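Local structure of agglutinin (Rhizoctonia solani, 4G9M) at residues Lys38-Gly41 with Gly42-Lys46. The protein probably binds carbohydrates as a fungal lectin of the ricin-type beta-trefoil family, and assembles as a domain-swapped dimer. Sequence-based numbering, arbitrary orientation.
Sequences KSHG and GDNQK
The carboxamide of Gln45 lies flat over one face of the His40 imidazole, the two planes 10° apart, with Gln45 NE2 3.2 Å from His40 NE2 and displaced toward the ring's rim. That approach is a stack, not a bond; each end of the amide makes one bond to the backbone and one to another partner. Gln45 OE1 receives the amide of His40 (N to OE1 2.9 Å) on a lone pair, nearly straight at 172°, while Gln45 NE2 donates to Lys38 O at 3.0 Å, rising out of that carbonyl's plane. Beyond CG the Gln45 chain runs extended (chi2 -179°), carrying the amide back across the loop to Lys38-His40. Water 1 gives OE1 a second bond, at 2.6 Å from Gln45 OE1, accepts from Gly41 N and also joins Ser39 OG.

The ring's edge is used as well. Gly42 N donates to His40 ND1 at 3.1 Å, within the ring plane, so ND1 probably carries no proton; Asn44 OD1 sits beside CE1 in the same plane, 3.3 Å from His40 CE1. The in-plane bond from Gly42 N, with the amide stacked on one face, probably holds the imidazole in its rotation. At the turn, Lys46 folds its bent chain back to place NZ 2.7 Å from Gly41 O, above the carbonyl plane.

A 3-10 turn at Asp43-Asn44, with Gln45 N bonded to Gly42 O, brings these groups together. Outside the loop, Asp22 OD2 takes the second bond from Gln45 NE2, and Asn44 ND2 reaches Leu23 O, tying the loop to strand 20-23. Gln45 is the glutamine of the QxW signature of ricin-type beta-trefoil lectins; the grouping of Asp22, His40 and Asn44 near it is consistent with a carbohydrate site.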
ATOM      1  N   LYS B  38     -19.551 -15.825   2.455  1.00 18.39           N
ATOM      2  CA  LYS B  38     -19.587 -16.112   1.023  1.00 22.38           C
ATOM      3  C   LYS B  38     -20.164 -14.920   0.271  1.00 24.91           C
ATOM      4  O   LYS B  38     -21.152 -14.326   0.703  1.00 20.94           O
ATOM      5  CB  LYS B  38     -20.420 -17.361   0.739  1.00 21.50           C
ATOM      6  CG  LYS B  38     -20.509 -17.729  -0.732  1.00 30.26           C
ATOM      7  CD  LYS B  38     -21.323 -19.000  -0.926  1.00 39.40           C
ATOM      8  CE  LYS B  38     -21.589 -19.272  -2.406  1.00 47.70           C
ATOM      9  NZ  LYS B  38     -22.127 -20.648  -2.643  1.00 51.55           N
ATOM     10  N   SER B  39     -19.528 -14.568  -0.844  1.00 18.68           N
ATOM     11  CA  SER B  39     -19.965 -13.440  -1.641  1.00 22.98           C
ATOM     12  C   SER B  39     -21.393 -13.658  -2.155  1.00 22.06           C
ATOM     13  O   SER B  39     -21.690 -14.692  -2.754  1.00 24.37           O
ATOM     14  CB  SER B  39     -19.000 -13.223  -2.812  1.00 24.43           C
ATOM     15  OG  SER B  39     -19.386 -12.096  -3.589  1.00 25.24           O
ATOM     16  N   HIS B  40     -22.277 -12.696  -1.905  1.00 21.43           N
ATOM     17  CA  HIS B  40     -23.638 -12.761  -2.448  1.00 22.37           C
ATOM     18  C   HIS B  40     -24.103 -11.447  -3.084  1.00 30.75           C
ATOM     19  O   HIS B  40     -25.257 -11.325  -3.508  1.00 29.60           O
ATOM     20  CB  HIS B  40     -24.652 -13.255  -1.399  1.00 26.85           C
ATOM     21  CG  HIS B  40     -24.655 -12.466  -0.123  1.00 27.41           C
ATOM     22  ND1 HIS B  40     -24.736 -11.090  -0.091  1.00 31.24           N
ATOM     23  CD2 HIS B  40     -24.589 -12.870   1.168  1.00 29.34           C
ATOM     24  CE1 HIS B  40     -24.712 -10.680   1.165  1.00 26.02           C
ATOM     25  NE2 HIS B  40     -24.624 -11.742   1.948  1.00 26.43           N
ATOM     26  N   GLY B  41     -23.204 -10.471  -3.148  1.00 27.51           N
ATOM     27  CA  GLY B  41     -23.496  -9.218  -3.826  1.00 26.63           C
ATOM     28  C   GLY B  41     -24.339  -8.215  -3.056  1.00 28.27           C
ATOM     29  O   GLY B  41     -24.732  -7.184  -3.599  1.00 28.27           O
ATOM     30  N   GLY B  42     -24.623  -8.504  -1.793  1.00 28.71           N
ATOM     31  CA  GLY B  42     -25.387  -7.581  -0.974  1.00 23.52           C
ATOM     32  C   GLY B  42     -24.600  -6.317  -0.691  1.00 19.10           C
ATOM     33  O   GLY B  42     -23.367  -6.337  -0.692  1.00 23.09           O
ATOM     34  N   ASP B  43     -25.309  -5.216  -0.447  1.00 28.24           N
ATOM     35  CA  ASP B  43     -24.659  -3.946  -0.120  1.00 21.67           C
ATOM     36  C   ASP B  43     -23.864  -4.024   1.183  1.00 22.20           C
ATOM     37  O   ASP B  43     -22.941  -3.235   1.392  1.00 19.92           O
ATOM     38  CB  ASP B  43     -25.676  -2.803  -0.019  1.00 19.38           C
ATOM     39  CG  ASP B  43     -26.085  -2.238  -1.384  1.00 33.69           C
ATOM     40  OD1 ASP B  43     -25.442  -2.563  -2.411  1.00 30.09           O
ATOM     41  OD2 ASP B  43     -27.045  -1.437  -1.427  1.00 33.34           O
ATOM     42  N   ASN B  44     -24.208  -4.973   2.051  1.00 23.16           N
ATOM     43  CA  ASN B  44     -23.475  -5.136   3.308  1.00 19.88           C
ATOM     44  C   ASN B  44     -22.088  -5.738   3.088  1.00 20.74           C
ATOM     45  O   ASN B  44     -21.300  -5.850   4.024  1.00 18.97           O
ATOM     46  CB  ASN B  44     -24.257  -5.989   4.317  1.00 23.12           C
ATOM     47  CG  ASN B  44     -24.216  -7.462   3.990  1.00 27.47           C
ATOM     48  OD1 ASN B  44     -24.603  -7.878   2.901  1.00 22.89           O
ATOM     49  ND2 ASN B  44     -23.727  -8.265   4.930  1.00 26.12           N
ATOM     50  N   GLN B  45     -21.802  -6.115   1.839  1.00 18.71           N
ATOM     51  CA  GLN B  45     -20.517  -6.681   1.463  1.00 18.57           C
ATOM     52  C   GLN B  45     -19.765  -5.740   0.525  1.00 17.02           C
ATOM     53  O   GLN B  45     -18.784  -6.137  -0.101  1.00 20.72           O
ATOM     54  CB  GLN B  45     -20.702  -8.044   0.804  1.00 22.23           C
ATOM     55  CG  GLN B  45     -21.130  -9.145   1.771  1.00 21.28           C
ATOM     56  CD  GLN B  45     -21.285 -10.490   1.081  1.00 23.17           C
ATOM     57  OE1 GLN B  45     -21.294 -10.572  -0.152  1.00 23.10           O
ATOM     58  NE2 GLN B  45     -21.418 -11.549   1.871  1.00 21.17           N
ATOM     59  N   LYS B  46     -20.214  -4.489   0.462  1.00 19.25           N
ATOM     60  CA  LYS B  46     -19.556  -3.476  -0.358  1.00 19.55           C
ATOM     61  C   LYS B  46     -19.009  -2.383   0.535  1.00 21.98           C
ATOM     62  O   LYS B  46     -19.678  -1.964   1.484  1.00 21.12           O
ATOM     63  CB  LYS B  46     -20.543  -2.836  -1.326  1.00 22.00           C
ATOM     64  CG  LYS B  46     -20.662  -3.520  -2.662  1.00 32.97           C
ATOM     65  CD  LYS B  46     -21.465  -4.774  -2.582  1.00 39.38           C
ATOM     66  CE  LYS B  46     -22.367  -4.882  -3.802  1.00 46.55           C
ATOM     67  NZ  LYS B  46     -22.360  -6.254  -4.376  1.00 50.09           N
TER
HETATM   68  O   HOH W   1     -20.365  -9.809  -2.491  1.00 23.70           O